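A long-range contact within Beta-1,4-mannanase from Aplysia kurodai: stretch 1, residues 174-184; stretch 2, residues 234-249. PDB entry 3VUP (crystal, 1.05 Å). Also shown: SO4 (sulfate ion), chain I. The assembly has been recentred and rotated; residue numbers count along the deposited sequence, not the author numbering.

Stretch 1 174-184: AEKCYDTTALK
Stretch 2 234-249: FNMNNHYSDHCLRLAG

Two segments of one chain, at least 53 residues apart in sequence where they touch, bury 687 Å² between them. Stretch 1 is mostly loop and turn, with a 3-10 segment at 181-183; stretch 2 runs as loop to Ser241, then as helix from Asp242 to Gly249. The register is antiparallel in sense: Cys177 CA lies 5.3 Å from His239 CA, and Ala182 CA 5.3 Å from Met236 CA.

The covalent anchor is the disulfide, Cys177 SG to Cys244 SG at 2.0 Å with chi3 -77°. Both cysteines are m rotamers, and Cys244 directs its CA-to-CB bond toward stretch 1 from the first turn of the helix. Ser241 (p) caps that helix, its OG accepting from Cys244 N at 3.1 Å, so the cap and the disulfide meet at one residue.

Next to the anchor, the turn of stretch 1 offers its carbonyls to side chains of the opposing loop. Tyr178 N donates to Glu175 O at 2.9 Å, closing the turn. Asn237 (t, chi2 15°) points toward it; its ND2 donates to Lys176 O at 2.8 Å, nearly straight at 169°, while Lys176 NZ returns a bond to Asn237 OD1 at 3.1 Å. The Lys176 chain is t through chi3, then bends at chi4 (m) to bring the amine there. One amide thus reads both backbone and side chain of a single residue. His239 (m, chi2 -77°) inserts its ring edge among the carbonyls: ND1 donates to Cys177 O at 2.7 Å, and water 3 links NE2 (2.8 Å) to Asp179 O (3.1 Å).

Farther along, Leu247 (t, p) is the bump on the helix. Its CD2 lies 4.2 Å from Cys177 SG, 4.2 Å from Tyr178 CZ and 3.4 Å from Glu175 CD, filling the space among the three. Tyr178 (m, chi2 -29°) starts away from stretch 2, but its ring swings back to the helix, with OH 3.5 Å from Ala248 CA; the small Ala248 side chain meets the ring obliquely. Glu175 (t, p) keeps its carboxylate at the turn, OE2 accepting from Cys177 N at 2.9 Å, and waters 1 and 2 connect it to His243 NE2, water 1 through a weak bond.

At the opposite end, Ala182 points toward the loop, placing CB 3.6 Å from Asn235 O and 4.3 Å from Met236 SD. Met236 (m, m, t) curls back to reach it, and water 5 donates to both Ala182 O and Asn235 O, each at 2.9 Å.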

# COMPACT_ATOMS: atom_id res chain seq x y z
N ALA A 174 10.92 22.95 -12.31
CA ALA A 174 11.64 23.87 -11.43
C ALA A 174 11.56 23.45 -9.97
O ALA A 174 12.45 23.75 -9.17
CB ALA A 174 11.11 25.27 -11.59
N GLU A 175 10.46 22.80 -9.61
CA GLU A 175 10.24 22.32 -8.26
C GLU A 175 10.71 20.87 -8.14
O GLU A 175 10.21 19.99 -8.85
CB GLU A 175 8.76 22.46 -7.89
CG GLU A 175 8.33 21.71 -6.63
CD GLU A 175 9.15 22.06 -5.40
OE1 GLU A 175 9.22 23.25 -5.04
OE2 GLU A 175 9.71 21.12 -4.79
N LYS A 176 11.67 20.64 -7.25
CA LYS A 176 12.26 19.32 -7.05
C LYS A 176 11.20 18.25 -6.80
O LYS A 176 11.31 17.14 -7.31
CB LYS A 176 13.25 19.38 -5.89
CG LYS A 176 13.86 18.04 -5.49
CD LYS A 176 14.90 18.20 -4.38
CE LYS A 176 15.37 16.85 -3.85
NZ LYS A 176 14.41 16.23 -2.89
N CYS A 177 10.16 18.58 -6.03
CA CYS A 177 9.12 17.60 -5.74
C CYS A 177 8.43 17.06 -6.98
O CYS A 177 7.83 15.98 -6.93
CB CYS A 177 8.05 18.19 -4.82
SG CYS A 177 8.61 18.57 -3.17
N TYR A 178 8.47 17.82 -8.08
CA TYR A 178 7.76 17.42 -9.30
C TYR A 178 8.67 16.91 -10.41
O TYR A 178 8.20 16.34 -11.39
CB TYR A 178 6.91 18.59 -9.83
CG TYR A 178 6.01 19.27 -8.81
CD1 TYR A 178 5.49 18.58 -7.72
CD2 TYR A 178 5.68 20.61 -8.95
CE1 TYR A 178 4.68 19.21 -6.79
CE2 TYR A 178 4.87 21.25 -8.03
CZ TYR A 178 4.37 20.55 -6.95
OH TYR A 178 3.56 21.17 -6.02
N ASP A 179 9.97 17.13 -10.27
CA ASP A 179 10.94 16.80 -11.32
C ASP A 179 11.19 15.30 -11.35
O ASP A 179 11.46 14.70 -10.31
CB ASP A 179 12.24 17.55 -11.02
CG ASP A 179 13.30 17.31 -12.05
OD1 ASP A 179 13.55 18.23 -12.86
OD2 ASP A 179 13.89 16.20 -12.06
N THR A 180 11.13 14.69 -12.54
CA THR A 180 11.34 13.24 -12.64
C THR A 180 12.57 12.90 -13.49
O THR A 180 12.69 11.78 -13.99
CB THR A 180 10.11 12.51 -13.18
OG1 THR A 180 9.79 13.01 -14.48
CG2 THR A 180 8.92 12.72 -12.26
N THR A 181 13.48 13.84 -13.64
CA THR A 181 14.69 13.54 -14.39
C THR A 181 15.52 12.40 -13.78
O THR A 181 16.11 11.61 -14.52
CB THR A 181 15.57 14.79 -14.64
OG1 THR A 181 16.02 15.33 -13.39
CG2 THR A 181 14.79 15.83 -15.42
N ALA A 182 15.51 12.26 -12.46
CA ALA A 182 16.26 11.16 -11.84
C ALA A 182 15.68 9.79 -12.21
O ALA A 182 16.39 8.78 -12.14
CB ALA A 182 16.30 11.31 -10.33
N LEU A 183 14.41 9.76 -12.62
CA LEU A 183 13.73 8.54 -13.03
C LEU A 183 13.89 8.21 -14.51
O LEU A 183 13.30 7.25 -14.99
CB LEU A 183 12.25 8.60 -12.67
CG LEU A 183 11.98 8.60 -11.16
CD1 LEU A 183 10.51 8.86 -10.91
CD2 LEU A 183 12.41 7.29 -10.51
N LYS A 184 14.69 8.99 -15.24
CA LYS A 184 14.93 8.69 -16.64
C LYS A 184 15.47 7.27 -16.78
O LYS A 184 16.41 6.87 -16.09
CB LYS A 184 15.93 9.67 -17.26
CG LYS A 184 16.24 9.37 -18.71
CD LYS A 184 17.33 10.27 -19.26
CE LYS A 184 17.59 9.93 -20.71
NZ LYS A 184 18.78 10.64 -21.23
N PHE A 234 21.25 7.57 -3.66
CA PHE A 234 21.34 6.78 -4.90
C PHE A 234 21.10 7.61 -6.16
O PHE A 234 20.68 7.07 -7.18
CB PHE A 234 20.38 5.58 -4.88
CG PHE A 234 20.65 4.61 -3.76
CD1 PHE A 234 21.63 3.65 -3.89
CD2 PHE A 234 19.90 4.65 -2.59
CE1 PHE A 234 21.87 2.75 -2.87
CE2 PHE A 234 20.15 3.76 -1.57
CZ PHE A 234 21.13 2.81 -1.70
N ASN A 235 21.41 8.91 -6.10
CA ASN A 235 21.22 9.82 -7.23
C ASN A 235 19.74 9.95 -7.62
O ASN A 235 19.42 10.32 -8.75
CB ASN A 235 22.07 9.43 -8.45
CG ASN A 235 23.52 9.16 -8.10
OD1 ASN A 235 24.15 9.92 -7.36
ND2 ASN A 235 24.07 8.06 -8.64
N MET A 236 18.85 9.66 -6.66
CA MET A 236 17.42 9.72 -6.87
C MET A 236 16.80 10.92 -6.14
O MET A 236 17.50 11.71 -5.51
CB MET A 236 16.78 8.40 -6.43
CG MET A 236 17.28 7.22 -7.25
SD MET A 236 16.79 7.30 -8.98
CE MET A 236 18.12 6.33 -9.72
N ASN A 237 15.48 11.01 -6.21
CA ASN A 237 14.72 12.12 -5.65
C ASN A 237 13.50 11.54 -4.94
O ASN A 237 12.73 10.81 -5.55
CB ASN A 237 14.33 13.01 -6.83
CG ASN A 237 13.50 14.21 -6.45
OD1 ASN A 237 13.40 14.58 -5.29
ND2 ASN A 237 12.89 14.83 -7.46
N ASN A 238 13.32 11.87 -3.66
CA ASN A 238 12.17 11.37 -2.90
C ASN A 238 10.97 12.26 -3.12
O ASN A 238 10.91 13.38 -2.61
CB ASN A 238 12.49 11.28 -1.41
CG ASN A 238 11.29 10.83 -0.60
OD1 ASN A 238 10.35 10.24 -1.14
ND2 ASN A 238 11.31 11.13 0.69
N HIS A 239 10.01 11.76 -3.89
CA HIS A 239 8.81 12.52 -4.20
C HIS A 239 7.76 12.56 -3.10
O HIS A 239 6.82 13.34 -3.18
CB HIS A 239 8.17 11.96 -5.46
CG HIS A 239 8.96 12.28 -6.68
ND1 HIS A 239 8.93 13.53 -7.26
CD2 HIS A 239 9.87 11.56 -7.38
CE1 HIS A 239 9.76 13.56 -8.29
NE2 HIS A 239 10.35 12.37 -8.38
N TYR A 240 7.92 11.73 -2.07
CA TYR A 240 6.81 11.44 -1.17
C TYR A 240 7.03 11.92 0.26
O TYR A 240 6.35 11.48 1.19
CB TYR A 240 6.49 9.95 -1.21
CG TYR A 240 6.23 9.45 -2.61
CD1 TYR A 240 5.09 9.83 -3.31
CD2 TYR A 240 7.14 8.62 -3.25
CE1 TYR A 240 4.84 9.37 -4.59
CE2 TYR A 240 6.90 8.15 -4.53
CZ TYR A 240 5.75 8.53 -5.19
OH TYR A 240 5.49 8.07 -6.47
N SER A 241 7.98 12.83 0.43
CA SER A 241 8.22 13.48 1.70
C SER A 241 7.00 14.27 2.15
O SER A 241 6.14 14.67 1.35
CB SER A 241 9.38 14.45 1.58
OG SER A 241 9.03 15.50 0.69
N ASP A 242 6.95 14.56 3.45
CA ASP A 242 5.91 15.40 4.01
C ASP A 242 5.87 16.74 3.28
O ASP A 242 4.80 17.25 2.94
CB ASP A 242 6.18 15.68 5.49
CG ASP A 242 6.09 14.44 6.38
OD1 ASP A 242 5.88 13.31 5.90
OD2 ASP A 242 6.26 14.63 7.60
N HIS A 243 7.05 17.31 3.05
CA HIS A 243 7.15 18.59 2.38
C HIS A 243 6.50 18.57 0.99
O HIS A 243 5.78 19.49 0.62
CB HIS A 243 8.62 18.99 2.26
CG HIS A 243 8.85 20.17 1.37
ND1 HIS A 243 8.55 21.45 1.75
CD2 HIS A 243 9.33 20.25 0.11
CE1 HIS A 243 8.84 22.28 0.77
NE2 HIS A 243 9.31 21.58 -0.24
N CYS A 244 6.78 17.53 0.21
CA CYS A 244 6.25 17.46 -1.15
C CYS A 244 4.74 17.29 -1.18
O CYS A 244 4.06 17.92 -2.00
CB CYS A 244 6.94 16.35 -1.94
SG CYS A 244 8.68 16.72 -2.30
N LEU A 245 4.21 16.45 -0.31
CA LEU A 245 2.77 16.24 -0.27
C LEU A 245 2.05 17.53 0.14
O LEU A 245 1.06 17.93 -0.48
CB LEU A 245 2.42 15.10 0.67
CG LEU A 245 2.84 13.72 0.14
CD1 LEU A 245 2.97 12.73 1.29
CD2 LEU A 245 1.82 13.22 -0.85
N ARG A 246 2.55 18.17 1.20
CA ARG A 246 1.95 19.42 1.67
C ARG A 246 2.08 20.54 0.64
O ARG A 246 1.18 21.36 0.48
CB ARG A 246 2.57 19.85 3.00
CG ARG A 246 2.23 18.93 4.16
CD ARG A 246 3.05 19.27 5.40
NE ARG A 246 2.64 18.45 6.52
CZ ARG A 246 3.45 18.08 7.51
NH1 ARG A 246 4.72 18.47 7.53
NH2 ARG A 246 2.97 17.33 8.49
N LEU A 247 3.20 20.57 -0.07
CA LEU A 247 3.39 21.58 -1.11
C LEU A 247 2.32 21.44 -2.18
O LEU A 247 1.70 22.41 -2.60
CB LEU A 247 4.78 21.47 -1.74
CG LEU A 247 5.03 22.45 -2.89
CD1 LEU A 247 5.10 23.87 -2.39
CD2 LEU A 247 6.32 22.07 -3.59
N ALA A 248 2.11 20.21 -2.63
CA ALA A 248 1.21 19.95 -3.75
C ALA A 248 -0.26 20.15 -3.40
O ALA A 248 -1.04 20.64 -4.22
CB ALA A 248 1.42 18.56 -4.28
N GLY A 249 -0.64 19.74 -2.19
CA GLY A 249 -2.05 19.74 -1.81
C GLY A 249 -2.48 20.69 -0.71
O GLY A 249 -3.67 20.98 -0.58
S SO4 I . 6.55 21.35 5.25
O1 SO4 I . 5.32 21.74 4.56
O2 SO4 I . 6.51 19.94 5.61
O3 SO4 I . 7.69 21.63 4.38
O4 SO4 I . 6.67 22.14 6.47
O HOH W 1 11.33 20.80 -2.59
O HOH W 2 9.61 23.62 -2.28
O HOH W 3 12.60 11.84 -9.89
O HOH W 4 14.38 14.01 -10.36
O HOH W 5 19.11 9.17 -11.34